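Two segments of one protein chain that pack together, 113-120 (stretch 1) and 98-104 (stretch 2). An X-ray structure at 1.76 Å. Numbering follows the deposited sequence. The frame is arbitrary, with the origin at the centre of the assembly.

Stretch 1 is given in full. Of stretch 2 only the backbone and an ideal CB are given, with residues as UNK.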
# COMPACT_ATOMS: atom_id res chain seq x y z
N ILE B 113 0.49 6.36 8.92
CA ILE B 113 1.20 5.11 8.70
C ILE B 113 1.30 4.27 9.96
O ILE B 113 1.53 4.79 11.06
CB ILE B 113 2.63 5.38 8.20
CG1 ILE B 113 2.59 6.19 6.90
CG2 ILE B 113 3.40 4.06 8.04
CD1 ILE B 113 2.00 5.45 5.71
N GLU B 114 1.13 2.96 9.81
CA GLU B 114 1.26 2.05 10.94
C GLU B 114 2.66 1.46 10.88
O GLU B 114 3.06 0.89 9.86
CB GLU B 114 0.23 0.92 10.87
CG GLU B 114 0.45 -0.14 11.93
CD GLU B 114 -0.45 -1.34 11.76
OE1 GLU B 114 -0.67 -1.76 10.60
OE2 GLU B 114 -0.93 -1.87 12.79
N TYR B 115 3.42 1.63 11.95
CA TYR B 115 4.78 1.09 12.03
C TYR B 115 4.71 -0.16 12.90
O TYR B 115 4.19 -0.13 14.02
CB TYR B 115 5.73 2.11 12.66
CG TYR B 115 6.08 3.25 11.74
CD1 TYR B 115 7.30 3.29 11.07
CD2 TYR B 115 5.18 4.30 11.53
CE1 TYR B 115 7.63 4.34 10.23
CE2 TYR B 115 5.50 5.36 10.68
CZ TYR B 115 6.73 5.37 10.04
OH TYR B 115 7.08 6.44 9.23
N VAL B 116 5.24 -1.27 12.39
CA VAL B 116 5.19 -2.52 13.13
C VAL B 116 6.57 -3.14 13.31
O VAL B 116 7.40 -3.08 12.41
CB VAL B 116 4.29 -3.54 12.41
CG1 VAL B 116 4.22 -4.84 13.21
CG2 VAL B 116 2.90 -2.96 12.21
N GLU B 117 6.79 -3.72 14.48
CA GLU B 117 8.04 -4.39 14.79
C GLU B 117 7.66 -5.80 15.21
O GLU B 117 6.88 -5.99 16.13
CB GLU B 117 8.75 -3.68 15.95
CG GLU B 117 10.12 -4.24 16.29
CD GLU B 117 10.71 -3.60 17.54
OE1 GLU B 117 10.92 -2.37 17.54
OE2 GLU B 117 10.95 -4.34 18.52
N HIS B 118 8.19 -6.80 14.51
CA HIS B 118 7.89 -8.19 14.82
C HIS B 118 8.89 -8.75 15.83
O HIS B 118 10.09 -8.50 15.74
CB HIS B 118 7.90 -9.03 13.54
CG HIS B 118 6.69 -8.85 12.68
ND1 HIS B 118 6.65 -9.26 11.36
CD2 HIS B 118 5.47 -8.33 12.95
CE1 HIS B 118 5.46 -9.00 10.86
NE2 HIS B 118 4.72 -8.43 11.80
N SER B 119 8.38 -9.51 16.79
CA SER B 119 9.24 -10.12 17.79
C SER B 119 9.84 -11.39 17.19
O SER B 119 9.68 -11.64 16.00
CB SER B 119 8.44 -10.46 19.05
OG SER B 119 7.35 -11.31 18.75
N LYS B 120 10.52 -12.18 18.01
CA LYS B 120 11.15 -13.41 17.53
C LYS B 120 10.21 -14.33 16.75
O LYS B 120 10.06 -14.18 15.53
CB LYS B 120 11.75 -14.19 18.71
CG LYS B 120 12.92 -13.47 19.38
CD LYS B 120 13.49 -14.29 20.52
CE LYS B 120 12.47 -14.48 21.63
NZ LYS B 120 13.01 -15.30 22.75
N UNK B 98 0.36 -9.18 20.03
CA UNK B 98 0.82 -10.57 19.93
C UNK B 98 2.03 -10.80 19.04
O UNK B 98 2.89 -11.64 19.34
CB UNK B 98 -0.33 -11.44 19.41
N UNK B 99 2.12 -10.06 17.94
CA UNK B 99 3.23 -10.21 17.01
C UNK B 99 4.44 -9.33 17.31
O UNK B 99 5.46 -9.43 16.63
CB UNK B 99 2.74 -9.91 15.59
N UNK B 100 4.34 -8.49 18.33
CA UNK B 100 5.45 -7.62 18.68
C UNK B 100 4.99 -6.29 19.24
O UNK B 100 4.40 -6.24 20.31
CB UNK B 100 6.34 -7.38 17.46
N UNK B 101 5.26 -5.21 18.52
CA UNK B 101 4.85 -3.88 18.96
C UNK B 101 4.47 -3.03 17.76
O UNK B 101 5.08 -3.15 16.70
CB UNK B 101 5.96 -3.20 19.76
N UNK B 102 3.47 -2.17 17.91
CA UNK B 102 3.07 -1.30 16.81
C UNK B 102 2.83 0.11 17.32
O UNK B 102 2.77 0.34 18.53
CB UNK B 102 1.82 -1.84 16.12
N UNK B 103 2.71 1.04 16.38
CA UNK B 103 2.40 2.43 16.67
C UNK B 103 1.84 3.01 15.38
O UNK B 103 2.17 2.55 14.29
CB UNK B 103 3.62 3.20 17.16
N UNK B 104 0.96 3.99 15.51
CA UNK B 104 0.38 4.63 14.35
C UNK B 104 0.86 6.07 14.38
O UNK B 104 0.86 6.71 15.43
CB UNK B 104 -1.15 4.53 14.34

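The two strands run antiparallel, their N-to-C directions 165° apart, and the register pairs position 104 with Glu 114, 102 with Val 116 and 100 with His 118 as non-hydrogen-bonded pairs, while 103 with Tyr 115 and 101 with Glu 117 are hydrogen-bonded ones.

At position 98 CA-to-CB points away, and no atom of stretch 1 lies within 5.5 Å of the ideal CB. Stretch 1 therefore sets no preference; the residue is Pro 98, whose phi of -49° suits its ring.

Position 99 points sideways, its ideal CB 4.1 Å from His 118 CD2. A small or polar side chain would fit beside the imidazole. It is Thr 99, and a water bridges the two side chains, 3.2 Å from Thr 99 OG1 and 2.6 Å from His 118 NE2. Ser 119 N donates to Thr 99 O at 2.9 Å.

Position 100 is nearly decided by geometry. Phi/psi of 148/-115 would jam a CB against the preceding carbonyl, and the ideal CB falls 2.0 Å from Glu 117 O, a clash. Only glycine is reasonable, and Gly 100 is found; its CA makes a CA-H...O contact with Glu 117 O at 3.3 Å.

Position 101 shares a sheet face with Glu 117, whose carboxylate invites a basic side chain; a long polar one could also serve. Arg 101 answers with a long salt bridge, NH1 to Glu 117 OE1 at 3.6 Å. Two backbone bonds hold the pair: Arg 101 N to Glu 117 O (3.0 Å) and Glu 117 N to Arg 101 O (2.9 Å).

Position 102 lies on the other face, with Glu 114 and Val 116. Its ideal CB is 4.2 Å from Val 116 CG2 and 4.3 Å from Glu 114 OE2, so either a modest polar or a branched apolar residue is plausible. The deposited residue is Asn 102, whose CA approaches Tyr 115 O at 3.2 Å in a CA-H...O contact.

Position 103 returns to the face of Tyr 115, where a flexible or bulky apolar chain could cover the aromatic residue. It is Met 103, modelled as selenomethionine: its CG packs 3.8 Å from Tyr 115 CB, and its CE meets the ring obliquely. Tyr 115 N donates to Met 103 O at 2.8 Å, and Met 103 N to Tyr 115 O at 3.0 Å.

Position 104 sits beside Glu 114, its ideal CB 4.2 Å from Ile 113 O. Beta-branched or small polar residues would suit this extended backbone; the residue is Thr 104.

Stretch 2, residues 98-104: PTGRNMT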
# COMPACT_ATOMS: atom_id res chain seq x y z
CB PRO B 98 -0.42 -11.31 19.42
CG PRO B 98 -1.53 -10.55 20.09
CD PRO B 98 -1.11 -9.11 19.87
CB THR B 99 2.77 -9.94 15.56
OG1 THR B 99 2.18 -8.63 15.49
CG2 THR B 99 1.76 -10.98 15.11
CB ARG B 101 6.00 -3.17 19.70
CG ARG B 101 6.47 -3.84 20.97
CD ARG B 101 7.82 -3.27 21.37
NE ARG B 101 7.76 -1.84 21.66
CZ ARG B 101 8.76 -0.99 21.42
NH1 ARG B 101 9.90 -1.43 20.89
NH2 ARG B 101 8.63 0.29 21.73
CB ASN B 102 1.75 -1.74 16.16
CG ASN B 102 1.69 -3.23 15.86
OD1 ASN B 102 2.68 -3.86 15.51
ND2 ASN B 102 0.49 -3.79 15.97
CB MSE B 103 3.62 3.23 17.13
CG MSE B 103 4.71 3.41 16.09
SE MSE B 103 6.12 4.55 16.78
CE MSE B 103 7.24 4.61 15.20
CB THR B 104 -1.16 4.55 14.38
OG1 THR B 104 -1.55 3.18 14.32
CG2 THR B 104 -1.76 5.29 13.18
O HOH W 1 2.22 -7.93 12.37
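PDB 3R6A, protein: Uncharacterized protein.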